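Local coordinates for protein ethylbenzene dehydrogenase alpha-subunit (PDB 2IVF) that carries a molybdenum atom, the pterin nucleotides MGD and MD1 and an iron/sulfur cluster, as the alpha-subunit of an enzyme of the molybdopterin oxidoreductase family, at residues 486-491 and 661-666; 492-497 and 740-745; 501-506 and 748-753; 633-638 and 688-693. All blocks are in the same frame, centred on the assembly; numbering follows the deposited sequence.

From the N terminus, the chain first runs through helix 486-493, the following loop and the start of helix 504-520, which supply the first segments of contacts 1, 2 and 3. Strand 631-636 then opens contact 4. Contact 1 closes first, at 661-666, where strand 659-661 ends; contact 4 closes at helix 687-704 and therefore crosses contact 1. Contacts 2 and 3 close last, along helix 736-749 and its end. Contacts 1, 2 and 3 cross one another, and contact 4 nests inside the loops of both 2 and 3. The first three form one neighbourhood, where Leu-491 meets Met-743 and Pro-497 lies beside Gly-502; contact 4 ties the MD1-binding strand to its helix.

Contact 1 of 4, residues 486-491 and 661-666; sequences DNMVYL and MTTPCS
The first turn of helix 486-493 brings Asn-487 and Met-488 up to segment 661-666, which leaves the end of strand 659-661 as loop and meets them with Met-661 and Thr-663; the nearest backbone pair, Asn-487 CA and Thr-663 CA, is 9.0 Å apart, so side chains alone bridge the gap. Two separate methyl contacts do the work. Met-661 and Asn-487 reach toward each other from opposite directions, and CE of Met-661 stops 3.4 Å from ND2 of Asn-487, standing well out of the amide plane. The methionine gets there by leaving its backbone with CG opposite the amide N and then turning sharply at its last torsion (chi3 63°). Met-488 sets off across the gap rather than into it, but its bent end returns, and its CE lies 3.5 Å from CG2 of Thr-663, the two side chains crossing at about a right angle. Ser-197 and Trp-200 of helix 197-210 pack on Met-488, while Met-743 of helix 736-749 packs on Asn-487. The side chain of Thr-663 is about 9 Å from the iron/sulfur cluster and about 10 Å from MGD, which places this contact close to both in this molybdopterin oxidoreductase. No hydrogen bond joins the segments. ND2 of Asn-487 finds its hydrogen bond outside them, so the cohesion here is van der Waals, and it depends on shape rather than on directed polar pairing.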
# COMPACT_ATOMS: atom_id res chain seq x y z
N ASP A 486 -12.43 13.47 19.39
CA ASP A 486 -13.02 14.68 19.96
C ASP A 486 -12.94 15.87 18.99
O ASP A 486 -13.90 16.66 18.85
CB ASP A 486 -12.35 15.05 21.30
CG ASP A 486 -12.59 14.00 22.37
OD1 ASP A 486 -12.50 12.80 22.04
OD2 ASP A 486 -12.83 14.34 23.54
N ASN A 487 -11.80 15.97 18.31
CA ASN A 487 -11.56 17.10 17.40
C ASN A 487 -12.62 17.17 16.31
O ASN A 487 -13.06 18.25 15.95
CB ASN A 487 -10.14 17.08 16.81
CG ASN A 487 -9.81 15.81 16.07
OD1 ASN A 487 -10.02 14.72 16.59
ND2 ASN A 487 -9.33 15.93 14.84
N MET A 488 -13.05 16.01 15.83
CA MET A 488 -14.10 15.93 14.83
C MET A 488 -15.48 16.05 15.42
O MET A 488 -16.32 16.83 14.90
CB MET A 488 -13.97 14.63 14.06
CG MET A 488 -12.81 14.65 13.16
SD MET A 488 -12.64 13.08 12.33
CE MET A 488 -11.56 12.18 13.43
N VAL A 489 -15.77 15.33 16.50
CA VAL A 489 -17.18 15.35 16.96
C VAL A 489 -17.56 16.66 17.62
O VAL A 489 -18.68 17.08 17.44
CB VAL A 489 -17.60 14.12 17.80
CG1 VAL A 489 -17.11 12.82 17.14
CG2 VAL A 489 -17.09 14.25 19.19
N TYR A 490 -16.69 17.32 18.37
CA TYR A 490 -17.05 18.66 18.90
C TYR A 490 -17.15 19.72 17.79
O TYR A 490 -18.06 20.58 17.81
CB TYR A 490 -16.07 19.15 19.97
CG TYR A 490 -16.18 18.42 21.28
CD1 TYR A 490 -17.06 18.86 22.26
CD2 TYR A 490 -15.40 17.32 21.56
CE1 TYR A 490 -17.16 18.20 23.48
CE2 TYR A 490 -15.51 16.64 22.74
CZ TYR A 490 -16.37 17.08 23.70
OH TYR A 490 -16.49 16.42 24.89
N LEU A 491 -16.24 19.66 16.84
CA LEU A 491 -16.34 20.52 15.67
C LEU A 491 -17.68 20.30 14.98
O LEU A 491 -18.30 21.23 14.50
CB LEU A 491 -15.20 20.28 14.72
CG LEU A 491 -15.17 21.17 13.49
CD1 LEU A 491 -14.98 22.60 13.90
CD2 LEU A 491 -14.03 20.71 12.56
N MET A 661 -5.01 17.93 10.23
CA MET A 661 -4.30 17.17 11.22
C MET A 661 -4.68 15.73 11.00
O MET A 661 -5.84 15.47 10.69
CB MET A 661 -4.81 17.58 12.57
CG MET A 661 -4.07 17.06 13.71
SD MET A 661 -4.63 18.02 15.15
CE MET A 661 -6.33 17.57 15.17
N THR A 662 -3.73 14.81 11.16
CA THR A 662 -4.05 13.40 11.01
C THR A 662 -4.96 12.92 12.16
O THR A 662 -5.24 13.65 13.09
CB THR A 662 -2.79 12.59 10.97
OG1 THR A 662 -2.04 12.86 12.15
CG2 THR A 662 -1.96 12.99 9.75
N THR A 663 -5.51 11.72 12.01
CA THR A 663 -6.46 11.18 12.97
C THR A 663 -5.91 9.87 13.45
O THR A 663 -6.29 8.80 12.95
CB THR A 663 -7.84 10.94 12.34
OG1 THR A 663 -7.72 10.04 11.22
CG2 THR A 663 -8.42 12.27 11.85
N PRO A 664 -5.00 9.92 14.42
CA PRO A 664 -4.33 8.70 14.88
C PRO A 664 -5.21 7.86 15.85
O PRO A 664 -6.18 8.36 16.48
CB PRO A 664 -3.13 9.25 15.65
CG PRO A 664 -3.66 10.51 16.21
CD PRO A 664 -4.53 11.09 15.16
N CYS A 665 -4.81 6.61 16.04
CA CYS A 665 -5.34 5.81 17.09
C CYS A 665 -4.15 5.35 17.94
O CYS A 665 -3.02 5.86 17.80
CB CYS A 665 -6.08 4.64 16.49
SG CYS A 665 -5.02 3.54 15.52
N SER A 666 -4.39 4.40 18.83
CA SER A 666 -3.35 3.86 19.70
C SER A 666 -2.09 3.37 18.97
O SER A 666 -0.99 3.48 19.53
CB SER A 666 -3.93 2.71 20.55
OG SER A 666 -4.42 1.67 19.74

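Contact 2 of 4, residues 492-497 and 740-745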
# COMPACT_ATOMS: atom_id res chain seq x y z
N GLY A 492 -18.12 19.05 14.97
CA GLY A 492 -19.34 18.69 14.32
C GLY A 492 -20.60 19.18 14.98
O GLY A 492 -21.60 19.40 14.29
N VAL A 493 -20.59 19.37 16.31
CA VAL A 493 -21.84 19.70 17.03
C VAL A 493 -21.86 20.99 17.78
O VAL A 493 -22.95 21.49 18.07
CB VAL A 493 -22.28 18.58 18.00
CG1 VAL A 493 -22.49 17.26 17.19
CG2 VAL A 493 -21.27 18.37 19.12
N MET A 494 -20.72 21.59 18.10
CA MET A 494 -20.78 22.75 18.95
C MET A 494 -21.42 23.92 18.24
O MET A 494 -21.25 24.08 17.04
CB MET A 494 -19.40 23.13 19.43
CG MET A 494 -18.86 22.16 20.44
SD MET A 494 -17.26 22.68 21.15
CE MET A 494 -16.23 22.89 19.69
N SER A 495 -22.10 24.74 19.00
CA SER A 495 -22.70 25.94 18.46
C SER A 495 -21.75 27.14 18.52
O SER A 495 -21.99 28.14 17.85
CB SER A 495 -24.01 26.24 19.18
OG SER A 495 -23.77 26.52 20.54
N LYS A 496 -20.66 27.03 19.27
CA LYS A 496 -19.71 28.12 19.39
C LYS A 496 -18.34 27.56 19.73
O LYS A 496 -18.24 26.38 20.07
CB LYS A 496 -20.18 29.10 20.45
CG LYS A 496 -20.25 28.55 21.82
CD LYS A 496 -21.11 29.45 22.67
CE LYS A 496 -21.06 29.01 24.11
NZ LYS A 496 -21.64 30.04 25.03
N PRO A 497 -17.29 28.37 19.61
CA PRO A 497 -15.97 27.79 19.90
C PRO A 497 -15.78 27.29 21.33
O PRO A 497 -16.42 27.74 22.27
CB PRO A 497 -15.00 28.96 19.60
CG PRO A 497 -15.76 29.86 18.69
CD PRO A 497 -17.17 29.77 19.17
N LEU A 740 -8.77 23.96 12.10
CA LEU A 740 -7.60 23.33 12.68
C LEU A 740 -7.28 23.96 14.01
O LEU A 740 -7.01 23.26 14.96
CB LEU A 740 -6.42 23.39 11.74
CG LEU A 740 -5.18 22.61 12.20
CD1 LEU A 740 -5.51 21.16 12.56
CD2 LEU A 740 -4.07 22.64 11.16
N LYS A 741 -7.26 25.28 14.07
CA LYS A 741 -7.05 25.98 15.30
C LYS A 741 -8.12 25.60 16.34
O LYS A 741 -7.82 25.45 17.50
CB LYS A 741 -7.12 27.47 15.06
CG LYS A 741 -5.97 27.98 14.19
CD LYS A 741 -6.15 29.47 13.90
CE LYS A 741 -4.83 30.04 13.44
NZ LYS A 741 -5.03 31.43 13.13
N GLU A 742 -9.37 25.46 15.90
CA GLU A 742 -10.42 25.02 16.81
C GLU A 742 -10.21 23.56 17.27
O GLU A 742 -10.43 23.24 18.45
CB GLU A 742 -11.79 25.15 16.15
CG GLU A 742 -12.94 24.74 17.03
CD GLU A 742 -13.06 25.55 18.28
OE1 GLU A 742 -12.56 26.69 18.34
OE2 GLU A 742 -13.68 25.03 19.23
N MET A 743 -9.78 22.70 16.37
CA MET A 743 -9.47 21.32 16.74
C MET A 743 -8.33 21.27 17.72
O MET A 743 -8.32 20.43 18.59
CB MET A 743 -9.12 20.49 15.55
CG MET A 743 -10.29 20.16 14.68
SD MET A 743 -9.78 19.04 13.42
CE MET A 743 -11.41 18.57 12.86
N VAL A 744 -7.35 22.18 17.59
CA VAL A 744 -6.25 22.20 18.55
C VAL A 744 -6.80 22.59 19.92
O VAL A 744 -6.46 21.99 20.92
CB VAL A 744 -5.11 23.12 18.11
CG1 VAL A 744 -4.14 23.36 19.28
CG2 VAL A 744 -4.39 22.51 16.89
N ASP A 745 -7.69 23.58 19.96
CA ASP A 745 -8.32 24.01 21.22
C ASP A 745 -9.15 22.90 21.85
O ASP A 745 -9.18 22.74 23.06
CB ASP A 745 -9.23 25.20 20.98
CG ASP A 745 -8.49 26.54 21.04
OD1 ASP A 745 -7.24 26.54 21.24
OD2 ASP A 745 -9.19 27.56 20.91
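Glu-742, on helix 736-749, sets its carboxylate against Met-494 and Pro-497, which follow the end of helix 486-493. It is the centre of the contact, with more of its surface buried than either partner. Its OE2 lies 3.4 Å from CE of Met-494, and its OE1 lies 3.6 Å from CB of Pro-497. OE2 is also 3.6 Å from Pro-497 CA, so the proline lies against both oxygens. A bend at chi2 (61°) turns the acid out of the straight line of its chain and into this position. Met-494 is the first residue to leave helical geometry after helix 486-493, and its methyl comes to meet the acid from the opposite direction. The contact thus joins the exit of one helix to the flank of another in the helical part of this molybdopterin oxidoreductase fold. The strongest polar partner of the buried carboxylate is Thr-498, just beyond the loop segment, whose OG1 is hydrogen-bonded to OE2. Apolar surroundings of this kind would tend to make a carboxylate easier to protonate. Met-729 and His-732 also touch the proline, and the carbonyl O of Met-494 is held by NH1 of Arg-205.

Contact 3 of 4, residues 501-506 and 748-753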
# COMPACT_ATOMS: atom_id res chain seq x y z
N GLY A 501 -17.00 28.48 25.48
CA GLY A 501 -17.90 27.66 26.28
C GLY A 501 -18.69 26.69 25.42
O GLY A 501 -19.74 26.18 25.86
N GLY A 502 -18.20 26.44 24.20
CA GLY A 502 -18.88 25.56 23.27
C GLY A 502 -19.12 24.16 23.78
O GLY A 502 -20.06 23.50 23.35
N MET A 503 -18.28 23.69 24.70
CA MET A 503 -18.44 22.35 25.26
C MET A 503 -19.34 22.28 26.49
O MET A 503 -19.63 21.20 26.96
CB MET A 503 -17.08 21.79 25.66
CG MET A 503 -16.09 21.76 24.57
SD MET A 503 -14.61 20.91 25.13
CE MET A 503 -13.84 20.55 23.56
N ASP A 504 -19.77 23.41 27.01
CA ASP A 504 -20.49 23.43 28.29
C ASP A 504 -21.76 22.60 28.32
O ASP A 504 -21.96 21.81 29.25
CB ASP A 504 -20.82 24.85 28.69
CG ASP A 504 -19.61 25.61 29.12
OD1 ASP A 504 -18.50 25.03 29.13
OD2 ASP A 504 -19.76 26.79 29.46
N GLU A 505 -22.62 22.79 27.32
CA GLU A 505 -23.88 22.04 27.24
C GLU A 505 -23.63 20.53 27.14
O GLU A 505 -24.32 19.73 27.76
CB GLU A 505 -24.71 22.49 26.04
CG GLU A 505 -25.41 23.80 26.23
CD GLU A 505 -26.72 23.88 25.46
OE1 GLU A 505 -26.72 23.59 24.24
OE2 GLU A 505 -27.76 24.22 26.09
N LEU A 506 -22.67 20.16 26.31
CA LEU A 506 -22.35 18.76 26.12
C LEU A 506 -21.80 18.18 27.41
O LEU A 506 -22.14 17.06 27.79
CB LEU A 506 -21.31 18.58 25.02
CG LEU A 506 -21.77 18.72 23.57
CD1 LEU A 506 -20.62 19.31 22.72
CD2 LEU A 506 -22.20 17.35 23.03
N ARG A 748 -6.81 20.46 23.40
CA ARG A 748 -6.28 21.00 24.66
C ARG A 748 -7.29 20.92 25.80
O ARG A 748 -6.95 20.67 26.95
CB ARG A 748 -5.85 22.46 24.48
CG ARG A 748 -4.63 22.67 23.58
CD ARG A 748 -4.59 24.10 23.07
NE ARG A 748 -4.09 25.00 24.07
CZ ARG A 748 -4.21 26.33 24.03
NH1 ARG A 748 -4.88 26.92 23.06
NH2 ARG A 748 -3.70 27.04 25.00
N ALA A 749 -8.53 21.19 25.46
CA ALA A 749 -9.64 21.23 26.38
C ALA A 749 -9.93 19.85 26.94
O ALA A 749 -10.28 19.73 28.10
CB ALA A 749 -10.88 21.80 25.68
N VAL A 750 -9.79 18.82 26.13
CA VAL A 750 -10.11 17.44 26.54
C VAL A 750 -8.91 16.59 26.96
O VAL A 750 -9.02 15.38 27.12
CB VAL A 750 -10.91 16.70 25.44
CG1 VAL A 750 -12.14 17.52 25.10
CG2 VAL A 750 -10.07 16.41 24.16
N GLY A 751 -7.75 17.22 27.06
CA GLY A 751 -6.53 16.53 27.50
C GLY A 751 -5.77 15.72 26.47
O GLY A 751 -4.82 14.99 26.81
N VAL A 752 -6.17 15.79 25.22
CA VAL A 752 -5.49 15.05 24.15
C VAL A 752 -4.18 15.74 23.84
O VAL A 752 -3.17 15.08 23.60
CB VAL A 752 -6.43 14.91 22.92
CG1 VAL A 752 -5.67 14.54 21.66
CG2 VAL A 752 -7.58 13.92 23.26
N PHE A 753 -4.19 17.06 23.89
CA PHE A 753 -2.97 17.85 23.84
C PHE A 753 -2.82 18.44 25.22
O PHE A 753 -3.81 18.64 25.94
CB PHE A 753 -3.10 18.97 22.81
CG PHE A 753 -2.93 18.55 21.36
CD1 PHE A 753 -2.74 17.24 20.97
CD2 PHE A 753 -3.03 19.52 20.36
CE1 PHE A 753 -2.62 16.90 19.63
CE2 PHE A 753 -2.93 19.19 19.01
CZ PHE A 753 -2.73 17.89 18.65
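Met-503 meets Ala-749 and Val-750 where a type I beta turn, Gly-501 to Asp-504, leads toward helix 504-520 and faces the C-terminal end of helix 736-749. The nearest backbone pair, Met-503 CA and Ala-749 CA, is 8.9 Å apart, and the methionine side chain bridges most of it. Its chain runs extended beyond CG (chi2 -173°, chi3 163°), which carries the methyl far enough to reach both partners. CE lies 3.8 Å from CB of Ala-749, and it is just as far, 3.8 Å, from CG1 of Val-750, whose side chain it crosses at about a right angle. The methyl packed by both is the tight part of the contact: Met-503 and Val-750 are buried, and Met-494, Tyr-490 and Ile-746 pack on the methionine as well, continuing the apolar seam along helices 486-493 and 736-749. Ala-749, with Thr-498 as a further neighbour, marks the margin where the contact gives way to its looser, exposed side. The acidic residues Asp-504 and Glu-505 are exposed too and make no contact with 748-753. Here the turn is held by its own backbone, with Asp-504 N bonded to Gly-501 O at 3.0 Å. On the other segment, Val-750 is the first residue to leave helical geometry, and Gly-751 follows with a positive phi (82°) as the chain swings away from the helix. The sulfur joins the apolar contact alongside the methyl, with Met-503 SD 3.9 Å from Ala-749 CB.

Contact 4 of 4, residues 633-638 and 688-693; sequences FALETR and WDAIAL. With MD1 (phosphoric acid 4-(2-amino-4-oxo-3,4,5,6,-tetrahydro-pteridin-6-yl)-2-hydroxy-3,4-dimercapto-but-3-en-yl ester guanylate ester), chain N.
Leu-635 serves two partners at once: its side chain packs on Ala-690 and Ile-691 of helix 687-704, while its carbonyl O accepts a hydrogen bond from the guanine amino group of MD1. On the helix side a single methyl does the touching. CD2 of Leu-635 lies 3.8 Å from CG1 of Ile-691 and 4.0 Å from CB of Ala-690, and the leucine and isoleucine chains cross at about a right angle. Toward MD1, the ligand's N2 reaches Leu-635 O at 2.8 Å in a nearly straight bond (166°). Strand 631-636 runs between the parallel strands 602-606 and 648-651 and is backed by this helix, an alpha/beta layering in which the nucleotide sits at the C-terminal end of the strand. There Glu-636 accepts both ribose hydroxyls, as an acidic residue at a strand end does in many nucleotide-binding folds: O2' of MD1 to OE1 at 2.8 Å and O3' to OE2 at 2.6 Å. OE1 is also met from above the carboxylate plane by the backbone N of Arg-638. The Arg-638 guanidinium, swung round by a bend at chi3 (79°), reaches the same hydroxyls with its edge, NE to MD1 O2' at 2.8 Å and NH2 to MD1 O3' at 2.7 Å (167°). NH2 has a second partner in Asp-922, and NH1 is bonded to Thr-860. CG2 of Thr-637 lies over the face of the guanine near N1, while His-855 and Arg-967 are among the other residues hydrogen-bonded to MD1.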
# COMPACT_ATOMS: atom_id res chain seq x y z
N PHE A 633 -24.33 14.37 -5.73
CA PHE A 633 -23.19 15.26 -5.86
C PHE A 633 -22.03 14.75 -5.06
O PHE A 633 -22.20 14.11 -4.01
CB PHE A 633 -23.55 16.71 -5.53
CG PHE A 633 -23.87 16.96 -4.05
CD1 PHE A 633 -25.10 16.62 -3.53
CD2 PHE A 633 -22.94 17.54 -3.21
CE1 PHE A 633 -25.42 16.90 -2.20
CE2 PHE A 633 -23.25 17.77 -1.86
CZ PHE A 633 -24.48 17.45 -1.37
N ALA A 634 -20.85 15.01 -5.58
CA ALA A 634 -19.63 14.51 -5.01
C ALA A 634 -18.71 15.66 -4.68
O ALA A 634 -18.59 16.61 -5.48
CB ALA A 634 -18.95 13.59 -5.96
N LEU A 635 -18.07 15.55 -3.52
CA LEU A 635 -16.98 16.41 -3.13
C LEU A 635 -15.74 15.57 -3.24
O LEU A 635 -15.46 14.76 -2.34
CB LEU A 635 -17.14 16.92 -1.72
CG LEU A 635 -18.04 18.13 -1.56
CD1 LEU A 635 -19.46 17.68 -1.71
CD2 LEU A 635 -17.80 18.81 -0.18
N GLU A 636 -15.04 15.74 -4.36
CA GLU A 636 -13.94 14.87 -4.71
C GLU A 636 -12.69 15.58 -5.13
O GLU A 636 -12.71 16.69 -5.69
CB GLU A 636 -14.40 13.92 -5.84
CG GLU A 636 -14.82 12.53 -5.40
CD GLU A 636 -13.74 11.65 -4.85
OE1 GLU A 636 -12.53 12.04 -4.76
OE2 GLU A 636 -14.12 10.51 -4.49
N THR A 637 -11.58 14.91 -4.90
CA THR A 637 -10.31 15.28 -5.47
C THR A 637 -10.05 14.50 -6.73
O THR A 637 -9.23 14.88 -7.56
CB THR A 637 -9.17 14.95 -4.50
OG1 THR A 637 -9.30 13.59 -4.11
CG2 THR A 637 -9.26 15.85 -3.27
N ARG A 638 -10.78 13.40 -6.88
CA ARG A 638 -10.43 12.38 -7.82
C ARG A 638 -11.72 11.87 -8.52
O ARG A 638 -12.81 11.88 -7.93
CB ARG A 638 -9.72 11.29 -7.02
CG ARG A 638 -9.22 10.07 -7.73
CD ARG A 638 -8.79 9.00 -6.70
NE ARG A 638 -9.99 8.34 -6.20
CZ ARG A 638 -10.56 7.27 -6.75
NH1 ARG A 638 -10.04 6.68 -7.83
NH2 ARG A 638 -11.67 6.82 -6.25
N TRP A 688 -14.71 22.08 3.89
CA TRP A 688 -15.46 22.96 4.81
C TRP A 688 -16.03 24.18 4.06
O TRP A 688 -17.20 24.53 4.22
CB TRP A 688 -14.57 23.43 5.97
CG TRP A 688 -15.28 24.23 6.97
CD1 TRP A 688 -15.53 25.59 6.93
CD2 TRP A 688 -15.83 23.76 8.20
NE1 TRP A 688 -16.26 25.95 8.03
CE2 TRP A 688 -16.42 24.86 8.84
CE3 TRP A 688 -15.87 22.51 8.82
CZ2 TRP A 688 -17.09 24.74 10.06
CZ3 TRP A 688 -16.50 22.41 10.05
CH2 TRP A 688 -17.11 23.51 10.65
N ASP A 689 -15.18 24.81 3.25
CA ASP A 689 -15.54 25.97 2.45
C ASP A 689 -16.61 25.62 1.40
O ASP A 689 -17.64 26.30 1.29
CB ASP A 689 -14.30 26.53 1.76
CG ASP A 689 -14.62 27.65 0.83
OD1 ASP A 689 -15.38 28.55 1.24
OD2 ASP A 689 -14.11 27.60 -0.30
N ALA A 690 -16.40 24.51 0.69
CA ALA A 690 -17.38 23.94 -0.26
C ALA A 690 -18.74 23.74 0.36
O ALA A 690 -19.76 24.19 -0.20
CB ALA A 690 -16.87 22.61 -0.84
N ILE A 691 -18.75 23.11 1.54
CA ILE A 691 -19.99 22.85 2.27
C ILE A 691 -20.58 24.12 2.81
O ILE A 691 -21.81 24.34 2.80
CB ILE A 691 -19.78 21.82 3.39
CG1 ILE A 691 -19.55 20.45 2.76
CG2 ILE A 691 -21.00 21.81 4.37
CD1 ILE A 691 -18.82 19.42 3.61
N ALA A 692 -19.72 25.02 3.27
CA ALA A 692 -20.20 26.31 3.71
C ALA A 692 -20.95 27.00 2.57
O ALA A 692 -22.05 27.56 2.77
CB ALA A 692 -19.00 27.18 4.23
N LEU A 693 -20.38 26.94 1.37
CA LEU A 693 -20.94 27.60 0.20
C LEU A 693 -22.27 26.97 -0.19
O LEU A 693 -23.21 27.68 -0.47
CB LEU A 693 -19.98 27.53 -0.99
CG LEU A 693 -20.44 28.18 -2.32
CD1 LEU A 693 -20.94 29.64 -2.13
CD2 LEU A 693 -19.22 28.12 -3.24
PB MD1 N . -14.23 4.37 0.77
O3B MD1 N . -12.91 4.48 -0.08
O1B MD1 N . -14.08 5.30 1.92
O2B MD1 N . -15.45 4.33 -0.06
O3A MD1 N . -14.10 2.90 1.35
C10 MD1 N . -13.44 2.61 2.60
C11 MD1 N . -13.41 1.09 2.65
O11 MD1 N . -12.30 0.74 1.75
C12 MD1 N . -13.06 0.61 4.03
S12 MD1 N . -12.38 1.66 5.20
C13 MD1 N . -13.21 -0.70 4.39
S13 MD1 N . -12.78 -1.28 5.92
C14 MD1 N . -13.79 -1.72 3.48
N15 MD1 N . -12.99 -2.84 3.11
C16 MD1 N . -13.42 -3.74 2.18
C15 MD1 N . -12.64 -4.86 1.97
O14 MD1 N . -11.58 -5.05 2.63
N17 MD1 N . -13.07 -5.68 0.98
C17 MD1 N . -14.25 -5.44 0.28
N16 MD1 N . -14.58 -6.32 -0.66
N18 MD1 N . -15.01 -4.36 0.54
C20 MD1 N . -14.61 -3.53 1.47
N8 MD1 N . -15.40 -2.46 1.78
C7 MD1 N . -15.06 -1.43 2.72
PA MD1 N . -12.58 5.06 -1.55
O1A MD1 N . -11.13 5.40 -1.52
O2A MD1 N . -13.03 4.06 -2.54
O5' MD1 N . -13.45 6.37 -1.72
C5' MD1 N . -13.05 7.50 -0.95
C4' MD1 N . -12.95 8.68 -1.82
O4' MD1 N . -12.39 9.67 -0.98
C1' MD1 N . -11.66 10.52 -1.87
N9 MD1 N . -10.66 11.38 -1.21
C4 MD1 N . -10.84 12.68 -1.02
N3 MD1 N . -11.90 13.46 -1.32
C2 MD1 N . -11.88 14.76 -1.02
N2 MD1 N . -12.94 15.55 -1.31
N1 MD1 N . -10.72 15.28 -0.48
C6 MD1 N . -9.61 14.55 -0.14
O6 MD1 N . -8.66 15.10 0.40
C5 MD1 N . -9.67 13.17 -0.42
N7 MD1 N . -8.82 12.15 -0.28
C8 MD1 N . -9.44 11.07 -0.75
C2' MD1 N . -10.95 9.56 -2.83
O2' MD1 N . -10.61 10.16 -4.10
C3' MD1 N . -11.94 8.39 -2.94
O3' MD1 N . -12.62 8.37 -4.23